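ESAT-6-like protein EsxG (Mycobacterium smegmatis, PDB 3Q4H) is a secreted WXG100-family protein of the CFP-10 subfamily that probably pairs with an ESAT-6-like partner in a helical complex, its precise role being unknown. Local coordinates at residues Met38-Phe43 and Ala50-Ala55. Sequence-based numbering, arbitrary orientation.
Sequences MSSQAF and AAFQAA
Phe52 reaches from its helix onto Gln41 and Ser40, and the three residues tie the loop of a helical hairpin to one of its own arms. The helix-turn-helix hairpin is the fold of the WXG100 family, and here helix 8-38 ends at the start of 38-43, whose loop leads on toward helix 47-77. Where the two segments come nearest, the CA atoms of Gln41 and Phe52 are 7.1 Å apart, a separation bridged by side-chain contacts, with no direct hydrogen bond between the two segments.

The phenyl group is carried toward the loop with CG anti to the backbone N of Phe52 (chi1 -168°). Over one face, offset toward the rim, stands CA of Gln41 in a CH-pi contact, 4.3 Å from the ring centroid, while CB of Gln41 lies 3.7 Å from CE1 of Phe52. A bend at chi2 (61°) folds the rest of the glutamine back, bringing its amide almost parallel to the ring, the planes 10° apart, with OE1 of Gln41 4.0 Å from CD1 of Phe52. At the far end of the ring, OG of Ser40 approaches CZ of Phe52 obliquely at 3.7 Å. His44 also meets this ring, and an apolar side chain of the partner protein packs on Ser40, so the hairpin end borders the interface between the two proteins.

The polar ends are joined indirectly. Gln53, extended beyond CG, brings its amide across that of Gln41 at a marked tilt, and Ser49 OG hydrogen-bonds to both side-chain nitrogens, which leaves NE2 of Gln41 3.6 Å from NE2 of Gln53.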
# COMPACT_ATOMS: atom_id res chain seq x y z
N MSE A 38 -10.75 -21.32 5.55
CA MSE A 38 -10.75 -22.54 4.72
C MSE A 38 -10.11 -23.73 5.45
O MSE A 38 -10.65 -24.84 5.43
CB MSE A 38 -10.00 -22.31 3.40
CG MSE A 38 -10.77 -21.55 2.32
SE MSE A 38 -9.65 -21.20 0.72
CE MSE A 38 -9.75 -22.97 -0.11
N SER A 39 -8.97 -23.49 6.10
CA SER A 39 -8.25 -24.57 6.78
C SER A 39 -8.91 -25.04 8.08
O SER A 39 -8.38 -25.92 8.75
CB SER A 39 -6.81 -24.14 7.06
OG SER A 39 -6.77 -23.05 7.95
N SER A 40 -10.06 -24.46 8.45
CA SER A 40 -10.79 -24.89 9.64
C SER A 40 -12.25 -25.30 9.37
O SER A 40 -13.04 -25.41 10.31
CB SER A 40 -10.73 -23.79 10.72
OG SER A 40 -11.81 -22.89 10.59
N GLN A 41 -12.60 -25.52 8.11
CA GLN A 41 -13.91 -26.10 7.78
C GLN A 41 -13.86 -27.59 8.04
O GLN A 41 -14.70 -28.12 8.77
CB GLN A 41 -14.31 -25.84 6.32
CG GLN A 41 -15.17 -26.95 5.62
CD GLN A 41 -16.54 -27.24 6.27
OE1 GLN A 41 -16.77 -26.96 7.45
NE2 GLN A 41 -17.44 -27.82 5.48
N ALA A 42 -12.88 -28.26 7.44
CA ALA A 42 -12.78 -29.73 7.42
C ALA A 42 -13.45 -30.41 8.62
O ALA A 42 -14.25 -31.34 8.45
CB ALA A 42 -11.31 -30.16 7.33
N PHE A 43 -13.15 -29.90 9.81
CA PHE A 43 -13.52 -30.53 11.08
C PHE A 43 -15.01 -30.86 11.25
O PHE A 43 -15.36 -31.88 11.87
CB PHE A 43 -13.04 -29.65 12.24
CG PHE A 43 -11.57 -29.34 12.21
CD1 PHE A 43 -10.64 -30.30 12.59
CD2 PHE A 43 -11.11 -28.10 11.81
CE1 PHE A 43 -9.28 -30.03 12.56
CE2 PHE A 43 -9.74 -27.82 11.78
CZ PHE A 43 -8.83 -28.79 12.16
N ALA A 50 -22.89 -26.61 7.66
CA ALA A 50 -23.77 -25.77 6.85
C ALA A 50 -23.79 -24.34 7.36
O ALA A 50 -23.70 -23.40 6.57
CB ALA A 50 -25.18 -26.34 6.83
N ALA A 51 -23.89 -24.18 8.68
CA ALA A 51 -23.71 -22.89 9.34
C ALA A 51 -22.36 -22.23 9.01
O ALA A 51 -22.30 -21.03 8.77
CB ALA A 51 -23.84 -23.06 10.85
N PHE A 52 -21.28 -23.02 8.99
CA PHE A 52 -19.96 -22.52 8.62
C PHE A 52 -19.93 -22.08 7.16
O PHE A 52 -19.53 -20.96 6.86
CB PHE A 52 -18.90 -23.60 8.86
CG PHE A 52 -17.50 -23.08 8.78
CD1 PHE A 52 -16.85 -22.99 7.56
CD2 PHE A 52 -16.83 -22.68 9.93
CE1 PHE A 52 -15.55 -22.51 7.48
CE2 PHE A 52 -15.54 -22.21 9.87
CZ PHE A 52 -14.90 -22.11 8.64
N GLN A 53 -20.34 -22.97 6.26
CA GLN A 53 -20.38 -22.67 4.83
C GLN A 53 -21.24 -21.44 4.52
O GLN A 53 -20.89 -20.64 3.66
CB GLN A 53 -20.89 -23.87 4.04
CG GLN A 53 -19.93 -25.05 4.03
CD GLN A 53 -20.47 -26.23 3.24
OE1 GLN A 53 -20.68 -26.13 2.03
NE2 GLN A 53 -20.70 -27.36 3.92
N ALA A 54 -22.37 -21.30 5.21
CA ALA A 54 -23.24 -20.13 5.05
C ALA A 54 -22.52 -18.87 5.51
O ALA A 54 -22.57 -17.84 4.83
CB ALA A 54 -24.53 -20.30 5.82
N ALA A 55 -21.87 -18.96 6.66
CA ALA A 55 -21.05 -17.87 7.20
C ALA A 55 -19.86 -17.57 6.30
O ALA A 55 -19.39 -16.43 6.26
CB ALA A 55 -20.55 -18.23 8.58